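Local structure of putative isomerase (Streptomyces coelicolor A3, 2OQH) at residues V8-V13 and A58-M63; A180-V185 and V192-D197; W202-S207 and A233-K238; A278-L283 and L310-S315. The protein is a putative isomerase of the enolase superfamily that may act as a glucarate dehydratase, turning D-glucarate into 5-dehydro-4-deoxy-D-glucarate. One frame throughout, in Å; residues are numbered along the deposited sequence.

The four contacts sample both parts of an enolase-superfamily chain. Contact 1 lies in the N-terminal domain and packs a strand of its three-stranded sheet under a helix; contacts 2, 3 and 4 lie in the TIM barrel. Contacts 2 and 3 are neighbours, their centres 18 Å apart and their nearest atoms about 5 Å apart, and strand 193-197 leads on to helix 204-214. Contact 1 sits across the chain's centre from both, 40 Å from contact 2 and 41 Å from contact 3, centre to centre. Contact 4, between two later barrel helices, comes closer to contact 1, with 24 Å between centres. None of the four touches another.

Contact 1 of 4, residues V8-V13 and A58-M63; sequences VDVWVV and AIVRRM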
loop_
_atom_site.group_PDB
_atom_site.type_symbol
_atom_site.label_atom_id
_atom_site.label_comp_id
_atom_site.label_asym_id
_atom_site.label_seq_id
_atom_site.Cartn_x
_atom_site.Cartn_y
_atom_site.Cartn_z
ATOM N N VAL A 8 18.574 13.084 12.029
ATOM C CA VAL A 8 17.298 12.463 11.695
ATOM C C VAL A 8 16.254 13.529 11.988
ATOM O O VAL A 8 15.969 13.820 13.154
ATOM C CB VAL A 8 16.993 11.233 12.585
ATOM C CG1 VAL A 8 15.669 10.614 12.161
ATOM C CG2 VAL A 8 18.116 10.210 12.478
ATOM N N ASP A 9 15.696 14.125 10.938
ATOM C CA ASP A 9 14.693 15.173 11.104
ATOM C C ASP A 9 13.320 14.721 10.637
ATOM O O ASP A 9 13.189 14.040 9.614
ATOM C CB ASP A 9 15.136 16.418 10.347
ATOM C CG ASP A 9 16.389 17.025 10.935
ATOM O OD1 ASP A 9 16.334 17.438 12.114
ATOM O OD2 ASP A 9 17.421 17.076 10.235
ATOM N N VAL A 10 12.297 15.116 11.383
ATOM C CA VAL A 10 10.937 14.704 11.069
ATOM C C VAL A 10 9.976 15.871 10.896
ATOM O O VAL A 10 9.964 16.805 11.698
ATOM C CB VAL A 10 10.387 13.782 12.182
ATOM C CG1 VAL A 10 9.133 13.071 11.699
ATOM C CG2 VAL A 10 11.456 12.780 12.605
ATOM N N TRP A 11 9.175 15.808 9.836
ATOM C CA TRP A 11 8.179 16.837 9.548
ATOM C C TRP A 11 6.840 16.145 9.374
ATOM O O TRP A 11 6.784 15.007 8.924
ATOM C CB TRP A 11 8.478 17.558 8.230
ATOM C CG TRP A 11 9.702 18.431 8.202
ATOM C CD1 TRP A 11 9.767 19.768 8.487
ATOM C CD2 TRP A 11 11.023 18.038 7.805
ATOM N NE1 TRP A 11 11.049 20.230 8.282
ATOM C CE2 TRP A 11 11.840 19.187 7.864
ATOM C CE3 TRP A 11 11.596 16.823 7.402
ATOM C CZ2 TRP A 11 13.203 19.158 7.533
ATOM C CZ3 TRP A 11 12.957 16.795 7.072
ATOM C CH2 TRP A 11 13.739 17.954 7.141
ATOM N N VAL A 12 5.767 16.832 9.743
ATOM C CA VAL A 12 4.422 16.310 9.547
ATOM C C VAL A 12 3.834 17.312 8.564
ATOM O O VAL A 12 3.934 18.520 8.770
ATOM C CB VAL A 12 3.584 16.301 10.845
ATOM C CG1 VAL A 12 2.152 15.878 10.532
ATOM C CG2 VAL A 12 4.183 15.323 11.840
ATOM N N VAL A 13 3.245 16.820 7.483
ATOM C CA VAL A 13 2.698 17.710 6.472
ATOM C C VAL A 13 1.287 17.338 6.025
ATOM O O VAL A 13 0.862 16.186 6.161
ATOM C CB VAL A 13 3.608 17.730 5.232
ATOM C CG1 VAL A 13 5.017 18.146 5.623
ATOM C CG2 VAL A 13 3.637 16.347 4.596
ATOM N N ALA A 58 5.995 11.401 16.500
ATOM C CA ALA A 58 6.499 11.297 17.868
ATOM C C ALA A 58 7.355 10.045 18.067
ATOM O O ALA A 58 8.380 10.083 18.747
ATOM C CB ALA A 58 5.342 11.294 18.858
ATOM N N ILE A 59 6.930 8.936 17.471
ATOM C CA ILE A 59 7.659 7.678 17.586
ATOM C C ILE A 59 9.027 7.782 16.917
ATOM O O ILE A 59 10.029 7.309 17.459
ATOM C CB ILE A 59 6.868 6.515 16.940
ATOM C CG1 ILE A 59 5.512 6.357 17.627
ATOM C CG2 ILE A 59 7.652 5.211 17.060
ATOM C CD1 ILE A 59 4.613 5.333 16.962
ATOM N N VAL A 60 9.073 8.404 15.744
ATOM C CA VAL A 60 10.334 8.547 15.028
ATOM C C VAL A 60 11.333 9.363 15.835
ATOM O O VAL A 60 12.505 9.005 15.932
ATOM C CB VAL A 60 10.145 9.230 13.672
ATOM C CG1 VAL A 60 11.480 9.289 12.935
ATOM C CG2 VAL A 60 9.121 8.473 12.851
ATOM N N ARG A 61 10.874 10.462 16.424
ATOM C CA ARG A 61 11.778 11.285 17.209
ATOM C C ARG A 61 12.282 10.547 18.440
ATOM O O ARG A 61 13.398 10.790 18.890
ATOM C CB ARG A 61 11.102 12.602 17.589
ATOM C CG ARG A 61 10.868 13.499 16.374
ATOM C CD ARG A 61 10.171 14.784 16.761
ATOM N NE ARG A 61 9.919 15.635 15.600
ATOM C CZ ARG A 61 8.737 16.176 15.318
ATOM N NH1 ARG A 61 7.697 15.948 16.117
ATOM N NH2 ARG A 61 8.594 16.940 14.242
ATOM N N ARG A 62 11.475 9.637 18.983
ATOM C CA ARG A 62 11.918 8.882 20.152
ATOM C C ARG A 62 12.946 7.823 19.748
ATOM O O ARG A 62 13.652 7.284 20.598
ATOM C CB ARG A 62 10.726 8.224 20.877
ATOM C CG ARG A 62 9.892 9.209 21.721
ATOM C CD ARG A 62 8.865 8.504 22.609
ATOM N NE ARG A 62 8.198 9.434 23.534
ATOM C CZ ARG A 62 7.293 9.077 24.448
ATOM N NH1 ARG A 62 6.928 7.801 24.576
ATOM N NH2 ARG A 62 6.751 9.994 25.246
HETATM N N MSE A 63 13.041 7.536 18.447
HETATM C CA MSE A 63 13.994 6.542 17.950
HETATM C C MSE A 63 15.248 7.209 17.377
HETATM O O MSE A 63 16.305 6.582 17.279
HETATM C CB MSE A 63 13.358 5.658 16.854
HETATM C CG MSE A 63 12.197 4.763 17.301
HETATM SE SE MSE A 63 11.677 3.462 15.910
HETATM C CE MSE A 63 11.195 4.705 14.503
#
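Strand 8-13 and helix 58-63 run almost antiparallel, at 171°, with their axes 8.7 Å apart at closest and Val10 CA 7.1 Å from Arg61 CA. Val10 has the largest share of the buried surface. Its CG2 branch meets CG1 of Val60 at 3.5 Å, a close methyl-to-methyl touch made at a slant, and the same CG2 lies 3.9 Å from CG of Arg61. The isopropyl group therefore has apolar carbon from two successive helix residues against it. Val8 adds only a loose touch of its CG1 on Val60. This is the helix-on-sheet packing of the N-terminal domain in the mandelate racemase and muconate lactonizing enzyme family: strand 5-15 is an outermost strand of the three-stranded antiparallel sheet, and helix 85-112 supports Val60 through Ala96. Arg61 leaves the helix beside the strand, and its chain, extended from CG to NE, carries the guanidinium across to the strand, alongside Val10. There NH2 of Arg61 donates to Val10 O at 2.9 Å. The N-H...O angle of 140° makes it a bent bond, and the donor, 52° above the carbonyl plane, is not on a lone pair. The strand's other face is turned to helix 359-368, where Trp11 touches Leu362.

Contact 2 of 4, residues A180-V185 and V192-D197; sequences AILRAV and VNLRVD
Leu182, Leu194 and Val185 bury the most surface here, and no hydrogen bond crosses between helix 180-185 and the strand. Leu182 reaches from the helix to the strand with its two methyls divided between two strand residues. CD1 settles against the isopropyl group of Val196, 3.7 Å from CB and almost as near to both of that residue's methyls, the two side chains meeting at about a right angle. CD2 goes the other way, to CD2 of Leu194 at 4.1 Å, and also lies near Arg195 O. Leu194 answers with a similar division. Its chi1 of -172° carries CG away from the backbone N and out to the helix, where CD2 packs 3.9 Å from Leu182 O and CD1 touches Val185 CG1 at 4.0 Å. Val196, Leu182, Leu194 and Val185 thus follow one another in turn from strand and helix, and all four are buried. Arg195, between Leu194 and Val196, turns its side chain to the other face of the strand and forms a salt bridge with Glu220. Helix and strand belong to the beta-alpha-beta unit made by strand 166-170, helix 175-188 and strand 193-197 of the TIM barrel, and run antiparallel within 11°. Leu169 of strand 166-170 meets Leu182 as well, Leu222 of strand 221-223 lies against Val196, and helix 147-162 packs beside Ile181 and Ala184.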
loop_
_atom_site.group_PDB
_atom_site.type_symbol
_atom_site.label_atom_id
_atom_site.label_comp_id
_atom_site.label_asym_id
_atom_site.label_seq_id
_atom_site.Cartn_x
_atom_site.Cartn_y
_atom_site.Cartn_z
ATOM N N ALA A 180 -25.219 -6.306 -5.628
ATOM C CA ALA A 180 -25.995 -5.711 -6.717
ATOM C C ALA A 180 -25.090 -4.828 -7.570
ATOM O O ALA A 180 -25.158 -4.856 -8.795
ATOM C CB ALA A 180 -27.149 -4.886 -6.148
ATOM N N ILE A 181 -24.244 -4.049 -6.909
ATOM C CA ILE A 181 -23.314 -3.161 -7.595
ATOM C C ILE A 181 -22.320 -3.941 -8.442
ATOM O O ILE A 181 -22.117 -3.635 -9.620
ATOM C CB ILE A 181 -22.527 -2.300 -6.587
ATOM C CG1 ILE A 181 -23.472 -1.307 -5.917
ATOM C CG2 ILE A 181 -21.381 -1.577 -7.281
ATOM C CD1 ILE A 181 -22.830 -0.524 -4.814
ATOM N N LEU A 182 -21.695 -4.948 -7.839
ATOM C CA LEU A 182 -20.712 -5.756 -8.548
ATOM C C LEU A 182 -21.287 -6.421 -9.798
ATOM O O LEU A 182 -20.612 -6.512 -10.822
ATOM C CB LEU A 182 -20.115 -6.802 -7.599
ATOM C CG LEU A 182 -19.312 -6.198 -6.443
ATOM C CD1 LEU A 182 -19.002 -7.262 -5.400
ATOM C CD2 LEU A 182 -18.031 -5.568 -6.988
ATOM N N ARG A 183 -22.533 -6.879 -9.720
ATOM C CA ARG A 183 -23.171 -7.521 -10.868
ATOM C C ARG A 183 -23.281 -6.524 -12.015
ATOM O O ARG A 183 -22.987 -6.851 -13.163
ATOM C CB ARG A 183 -24.570 -8.030 -10.497
ATOM C CG ARG A 183 -24.564 -9.292 -9.664
ATOM C CD ARG A 183 -25.936 -9.595 -9.096
ATOM N NE ARG A 183 -25.951 -10.884 -8.412
ATOM C CZ ARG A 183 -26.909 -11.281 -7.582
ATOM N NH1 ARG A 183 -27.943 -10.484 -7.324
ATOM N NH2 ARG A 183 -26.829 -12.474 -7.000
ATOM N N ALA A 184 -23.700 -5.304 -11.686
ATOM C CA ALA A 184 -23.855 -4.238 -12.672
ATOM C C ALA A 184 -22.503 -3.875 -13.275
ATOM O O ALA A 184 -22.362 -3.771 -14.494
ATOM C CB ALA A 184 -24.479 -3.018 -12.019
ATOM N N VAL A 185 -21.504 -3.685 -12.419
ATOM C CA VAL A 185 -20.183 -3.338 -12.903
ATOM C C VAL A 185 -19.632 -4.418 -13.825
ATOM O O VAL A 185 -19.118 -4.114 -14.898
ATOM C CB VAL A 185 -19.198 -3.103 -11.737
ATOM C CG1 VAL A 185 -17.790 -2.857 -12.272
ATOM C CG2 VAL A 185 -19.655 -1.911 -10.929
ATOM N N VAL A 192 -12.613 -6.558 -17.129
ATOM C CA VAL A 192 -11.763 -5.896 -16.158
ATOM C C VAL A 192 -11.564 -6.815 -14.952
ATOM O O VAL A 192 -12.431 -7.634 -14.642
ATOM C CB VAL A 192 -12.407 -4.573 -15.676
ATOM C CG1 VAL A 192 -13.541 -4.867 -14.703
ATOM C CG2 VAL A 192 -11.365 -3.692 -15.031
ATOM N N ASN A 193 -10.415 -6.701 -14.298
ATOM C CA ASN A 193 -10.169 -7.482 -13.091
ATOM C C ASN A 193 -10.991 -6.761 -12.027
ATOM O O ASN A 193 -10.761 -5.589 -11.751
ATOM C CB ASN A 193 -8.689 -7.454 -12.714
ATOM C CG ASN A 193 -7.857 -8.358 -13.577
ATOM O OD1 ASN A 193 -8.167 -9.536 -13.722
ATOM N ND2 ASN A 193 -6.791 -7.820 -14.154
ATOM N N LEU A 194 -11.948 -7.461 -11.433
ATOM C CA LEU A 194 -12.824 -6.855 -10.440
ATOM C C LEU A 194 -12.610 -7.395 -9.023
ATOM O O LEU A 194 -12.439 -8.601 -8.830
ATOM C CB LEU A 194 -14.274 -7.071 -10.874
ATOM C CG LEU A 194 -15.381 -6.368 -10.097
ATOM C CD1 LEU A 194 -15.154 -4.873 -10.118
ATOM C CD2 LEU A 194 -16.724 -6.709 -10.733
ATOM N N ARG A 195 -12.644 -6.491 -8.043
ATOM C CA ARG A 195 -12.435 -6.838 -6.635
ATOM C C ARG A 195 -13.431 -6.107 -5.734
ATOM O O ARG A 195 -14.039 -5.128 -6.144
ATOM C CB ARG A 195 -11.025 -6.424 -6.202
ATOM C CG ARG A 195 -9.914 -6.807 -7.158
ATOM C CD ARG A 195 -8.650 -6.006 -6.862
ATOM N NE ARG A 195 -7.585 -6.272 -7.828
ATOM C CZ ARG A 195 -6.446 -5.589 -7.895
ATOM N NH1 ARG A 195 -6.212 -4.587 -7.050
ATOM N NH2 ARG A 195 -5.543 -5.904 -8.813
ATOM N N VAL A 196 -13.595 -6.589 -4.505
ATOM C CA VAL A 196 -14.474 -5.933 -3.540
ATOM C C VAL A 196 -13.822 -6.001 -2.158
ATOM O O VAL A 196 -13.317 -7.043 -1.739
ATOM C CB VAL A 196 -15.884 -6.564 -3.504
ATOM C CG1 VAL A 196 -15.793 -8.042 -3.247
ATOM C CG2 VAL A 196 -16.722 -5.886 -2.440
ATOM N N ASP A 197 -13.821 -4.871 -1.461
ATOM C CA ASP A 197 -13.202 -4.786 -0.147
ATOM C C ASP A 197 -14.169 -4.233 0.889
ATOM O O ASP A 197 -14.330 -3.025 1.005
ATOM C CB ASP A 197 -11.967 -3.881 -0.226
ATOM C CG ASP A 197 -11.139 -3.897 1.040
ATOM O OD1 ASP A 197 -11.608 -4.415 2.075
ATOM O OD2 ASP A 197 -10.002 -3.376 0.997
#

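Contact 3 of 4, residues W202-S207 and A233-K238; sequences WSVPDS and AQVKAK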
loop_
_atom_site.group_PDB
_atom_site.type_symbol
_atom_site.label_atom_id
_atom_site.label_comp_id
_atom_site.label_asym_id
_atom_site.label_seq_id
_atom_site.Cartn_x
_atom_site.Cartn_y
_atom_site.Cartn_z
ATOM N N TRP A 202 -18.512 -7.394 6.895
ATOM C CA TRP A 202 -19.534 -8.440 6.831
ATOM C C TRP A 202 -19.302 -9.529 7.869
ATOM O O TRP A 202 -18.160 -9.835 8.222
ATOM C CB TRP A 202 -19.554 -9.136 5.471
ATOM C CG TRP A 202 -19.753 -8.271 4.269
ATOM C CD1 TRP A 202 -20.257 -7.005 4.230
ATOM C CD2 TRP A 202 -19.519 -8.654 2.911
ATOM N NE1 TRP A 202 -20.354 -6.576 2.927
ATOM C CE2 TRP A 202 -19.909 -7.572 2.097
ATOM C CE3 TRP A 202 -19.017 -9.816 2.303
ATOM C CZ2 TRP A 202 -19.818 -7.616 0.702
ATOM C CZ3 TRP A 202 -18.926 -9.861 0.906
ATOM C CH2 TRP A 202 -19.324 -8.767 0.125
ATOM N N SER A 203 -20.391 -10.130 8.336
ATOM C CA SER A 203 -20.308 -11.222 9.298
ATOM C C SER A 203 -19.895 -12.440 8.481
ATOM O O SER A 203 -19.969 -12.414 7.254
ATOM C CB SER A 203 -21.670 -11.484 9.933
ATOM O OG SER A 203 -22.584 -12.000 8.979
ATOM N N VAL A 204 -19.465 -13.508 9.141
ATOM C CA VAL A 204 -19.066 -14.690 8.395
ATOM C C VAL A 204 -20.230 -15.286 7.597
ATOM O O VAL A 204 -20.068 -15.614 6.419
ATOM C CB VAL A 204 -18.459 -15.764 9.315
ATOM C CG1 VAL A 204 -18.057 -16.972 8.491
ATOM C CG2 VAL A 204 -17.235 -15.194 10.032
ATOM N N PRO A 205 -21.415 -15.436 8.225
ATOM C CA PRO A 205 -22.575 -15.996 7.519
ATOM C C PRO A 205 -22.966 -15.155 6.302
ATOM O O PRO A 205 -23.335 -15.699 5.264
ATOM C CB PRO A 205 -23.671 -16.003 8.590
ATOM C CG PRO A 205 -22.899 -16.213 9.855
ATOM C CD PRO A 205 -21.720 -15.270 9.660
ATOM N N ASP A 206 -22.901 -13.833 6.440
ATOM C CA ASP A 206 -23.237 -12.953 5.325
ATOM C C ASP A 206 -22.142 -12.982 4.265
ATOM O O ASP A 206 -22.414 -12.763 3.084
ATOM C CB ASP A 206 -23.460 -11.511 5.795
ATOM C CG ASP A 206 -24.795 -11.324 6.497
ATOM O OD1 ASP A 206 -25.808 -11.871 6.012
ATOM O OD2 ASP A 206 -24.835 -10.619 7.526
ATOM N N SER A 207 -20.907 -13.254 4.685
ATOM C CA SER A 207 -19.790 -13.330 3.745
ATOM C C SER A 207 -19.928 -14.568 2.865
ATOM O O SER A 207 -19.596 -14.539 1.677
ATOM C CB SER A 207 -18.448 -13.366 4.492
ATOM O OG SER A 207 -18.180 -12.123 5.112
ATOM N N ALA A 233 -10.885 -18.059 7.353
ATOM C CA ALA A 233 -10.684 -19.464 7.016
ATOM C C ALA A 233 -12.047 -20.088 6.708
ATOM O O ALA A 233 -12.175 -20.895 5.792
ATOM C CB ALA A 233 -10.012 -20.206 8.174
ATOM N N GLN A 234 -13.064 -19.700 7.473
ATOM C CA GLN A 234 -14.408 -20.229 7.256
ATOM C C GLN A 234 -14.948 -19.804 5.890
ATOM O O GLN A 234 -15.581 -20.593 5.193
ATOM C CB GLN A 234 -15.356 -19.751 8.358
ATOM C CG GLN A 234 -15.095 -20.365 9.737
ATOM C CD GLN A 234 -15.294 -21.871 9.766
ATOM O OE1 GLN A 234 -16.192 -22.408 9.113
ATOM N NE2 GLN A 234 -14.467 -22.559 10.546
ATOM N N VAL A 235 -14.694 -18.559 5.500
ATOM C CA VAL A 235 -15.173 -18.094 4.207
ATOM C C VAL A 235 -14.482 -18.876 3.093
ATOM O O VAL A 235 -15.132 -19.329 2.154
ATOM C CB VAL A 235 -14.912 -16.593 4.007
ATOM C CG1 VAL A 235 -15.359 -16.175 2.609
ATOM C CG2 VAL A 235 -15.662 -15.788 5.058
ATOM N N LYS A 236 -13.170 -19.045 3.217
ATOM C CA LYS A 236 -12.365 -19.773 2.232
ATOM C C LYS A 236 -12.832 -21.216 2.061
ATOM O O LYS A 236 -12.795 -21.766 0.961
ATOM C CB LYS A 236 -10.887 -19.748 2.654
ATOM C CG LYS A 236 -9.913 -20.438 1.697
ATOM C CD LYS A 236 -8.557 -19.723 1.722
ATOM C CE LYS A 236 -7.378 -20.687 1.737
ATOM N NZ LYS A 236 -7.271 -21.546 0.533
ATOM N N ALA A 237 -13.286 -21.828 3.144
ATOM C CA ALA A 237 -13.740 -23.210 3.081
ATOM C C ALA A 237 -15.004 -23.390 2.238
ATOM O O ALA A 237 -15.226 -24.455 1.670
ATOM C CB ALA A 237 -13.978 -23.730 4.489
ATOM N N LYS A 238 -15.819 -22.346 2.141
ATOM C CA LYS A 238 -17.074 -22.438 1.397
ATOM C C LYS A 238 -17.173 -21.672 0.078
ATOM O O LYS A 238 -17.807 -22.146 -0.868
ATOM C CB LYS A 238 -18.230 -21.995 2.304
ATOM C CG LYS A 238 -18.679 -23.033 3.316
ATOM C CD LYS A 238 -19.551 -24.080 2.638
ATOM C CE LYS A 238 -19.894 -25.242 3.557
ATOM N NZ LYS A 238 -20.890 -24.894 4.603
#
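Ser203 O takes two bonds from Ser207, a residue that also touches helix 233-238. Ser207 N donates to Ser203 O at 2.9 Å and Ser207 OG at 2.8 Å, the two arriving from opposite faces of the carbonyl plane. With chi1 at -69°, OG lies beside its own backbone N and turns back along the helix to this carbonyl. The hydroxyl is thereby occupied within its own turn, and Ser207 CB is left to face the neighbouring helix, where it meets Val235 CG2 at 3.7 Å. OG also lies in plane at the edge of the Trp202 ring, whose NE1 is bonded to Thr172 and Asp178. Across the helices the touches are apolar: Val204 CG1 packs at a slant on Gln234 CB at 3.9 Å and approaches Val235 CG2 more loosely. Gln234 contributes the root of its side chain and then bends at chi2, leading its amide away to Glu230. On Val235, CG2 is the branch used, while Leu243 and Cys226 give the residue further apolar cover. Ser203 is the N-cap of helix 204-214: its OG accepts from Asp206 N at 3.1 Å, N-H...O angle 157°, and donates to Asp206 OD2 from above the carboxylate plane. A capped first turn laid against the next helix in sequence, with strand 221-223 between them along the chain, fits the outer helical layer of a TIM barrel.

Contact 4 of 4, residues A278-L283 and L310-S315; sequences AATKAL and LAVVSS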
loop_
_atom_site.group_PDB
_atom_site.type_symbol
_atom_site.label_atom_id
_atom_site.label_comp_id
_atom_site.label_asym_id
_atom_site.label_seq_id
_atom_site.Cartn_x
_atom_site.Cartn_y
_atom_site.Cartn_z
ATOM N N ALA A 278 12.880 -4.650 3.284
ATOM C CA ALA A 278 13.345 -6.025 3.398
ATOM C C ALA A 278 12.209 -6.935 3.868
ATOM O O ALA A 278 12.066 -8.051 3.374
ATOM C CB ALA A 278 14.526 -6.111 4.362
ATOM N N ALA A 279 11.403 -6.459 4.816
ATOM C CA ALA A 279 10.290 -7.261 5.320
ATOM C C ALA A 279 9.308 -7.583 4.200
ATOM O O ALA A 279 8.747 -8.671 4.155
ATOM C CB ALA A 279 9.575 -6.529 6.438
ATOM N N THR A 280 9.107 -6.628 3.297
ATOM C CA THR A 280 8.188 -6.810 2.184
ATOM C C THR A 280 8.772 -7.783 1.159
ATOM O O THR A 280 8.044 -8.595 0.595
ATOM C CB THR A 280 7.851 -5.455 1.531
ATOM O OG1 THR A 280 7.270 -4.594 2.519
ATOM C CG2 THR A 280 6.867 -5.635 0.388
ATOM N N LYS A 281 10.080 -7.708 0.922
ATOM C CA LYS A 281 10.725 -8.642 -0.003
ATOM C C LYS A 281 10.630 -10.030 0.633
ATOM O O LYS A 281 10.443 -11.034 -0.053
ATOM C CB LYS A 281 12.200 -8.286 -0.212
ATOM C CG LYS A 281 12.447 -6.962 -0.923
ATOM C CD LYS A 281 12.075 -7.046 -2.389
ATOM C CE LYS A 281 13.031 -7.956 -3.147
ATOM N NZ LYS A 281 12.786 -7.894 -4.609
ATOM N N ALA A 282 10.764 -10.075 1.954
ATOM C CA ALA A 282 10.677 -11.331 2.690
ATOM C C ALA A 282 9.282 -11.932 2.503
ATOM O O ALA A 282 9.133 -13.119 2.204
ATOM C CB ALA A 282 10.947 -11.088 4.169
ATOM N N LEU A 283 8.264 -11.095 2.674
ATOM C CA LEU A 283 6.886 -11.533 2.525
ATOM C C LEU A 283 6.641 -12.107 1.131
ATOM O O LEU A 283 5.905 -13.087 0.973
ATOM C CB LEU A 283 5.934 -10.365 2.800
ATOM C CG LEU A 283 4.428 -10.630 2.723
ATOM C CD1 LEU A 283 4.066 -11.895 3.497
ATOM C CD2 LEU A 283 3.684 -9.419 3.281
ATOM N N LEU A 310 7.257 1.247 -5.736
ATOM C CA LEU A 310 7.558 0.958 -7.131
ATOM C C LEU A 310 8.862 0.183 -7.260
ATOM O O LEU A 310 8.985 -0.679 -8.124
ATOM C CB LEU A 310 7.633 2.262 -7.936
ATOM C CG LEU A 310 6.286 2.977 -8.052
ATOM C CD1 LEU A 310 6.449 4.363 -8.686
ATOM C CD2 LEU A 310 5.361 2.109 -8.885
ATOM N N ALA A 311 9.833 0.493 -6.402
ATOM C CA ALA A 311 11.116 -0.208 -6.431
ATOM C C ALA A 311 10.893 -1.662 -6.018
ATOM O O ALA A 311 11.486 -2.581 -6.577
ATOM C CB ALA A 311 12.111 0.460 -5.482
ATOM N N VAL A 312 10.021 -1.864 -5.038
ATOM C CA VAL A 312 9.741 -3.213 -4.583
ATOM C C VAL A 312 9.038 -4.012 -5.674
ATOM O O VAL A 312 9.473 -5.105 -6.019
ATOM C CB VAL A 312 8.894 -3.201 -3.304
ATOM C CG1 VAL A 312 8.535 -4.625 -2.901
ATOM C CG2 VAL A 312 9.683 -2.529 -2.182
ATOM N N VAL A 313 7.969 -3.456 -6.235
ATOM C CA VAL A 313 7.234 -4.151 -7.285
ATOM C C VAL A 313 8.140 -4.481 -8.464
ATOM O O VAL A 313 8.143 -5.605 -8.973
ATOM C CB VAL A 313 6.044 -3.305 -7.797
ATOM C CG1 VAL A 313 5.391 -4.001 -8.983
ATOM C CG2 VAL A 313 5.027 -3.098 -6.684
ATOM N N SER A 314 8.919 -3.490 -8.881
ATOM C CA SER A 314 9.833 -3.623 -10.007
ATOM C C SER A 314 10.817 -4.787 -9.872
ATOM O O SER A 314 11.133 -5.456 -10.855
ATOM C CB SER A 314 10.606 -2.307 -10.188
ATOM O OG SER A 314 11.521 -2.381 -11.269
ATOM N N SER A 315 11.296 -5.032 -8.658
ATOM C CA SER A 315 12.264 -6.104 -8.428
ATOM C C SER A 315 11.659 -7.405 -7.902
ATOM O O SER A 315 12.385 -8.360 -7.614
ATOM C CB SER A 315 13.324 -5.627 -7.433
ATOM O OG SER A 315 12.737 -5.312 -6.180
#
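Two successive bends, chi2 -71° and chi3 -69°, curl the Lys281 chain round so that its ammonium group reaches Ser315, whose first torsion sets OG between the backbone N and the carbonyl carbon. Both residues belong to the helical layer of the TIM barrel, in which helices 277-289 and 303-315 pack side by side, both against strand 293-296, which comes between them in sequence. The short segments cross at -31°, with axes 10.7 Å apart at closest. Lys281 NZ donates to Ser315 OG at 3.0 Å. It has further hydrogen-bond partners in Thr316 OG1 and Leu120 O, so three oxygens, Ser315 OG, Thr316 OG1 and Leu120 O, surround the ammonium as partners. Ser315 O lies close to NZ too, but at an angle too poor for a bond. Three such oxygens around NZ would favour the charged form of the lysine. Ser315 is buried, and its hydroxyl lies near the carbonyl oxygens of Ala311 and Val312. Val312 supplies the apolar half of the contact: the aliphatic chain of Lys281 passes it loosely, Lys281 CD at 4.3 Å from Val312 CG1. Thr280 fills in deeper, toward Met294 of strand 293-296. Its hydroxyl is bonded to Gly276 O, just ahead of helix 277-289, which leaves the methyl to meet Val312, Thr280 CG2 lying 3.8 Å from Val312 CG1 with the side chains at about a right angle.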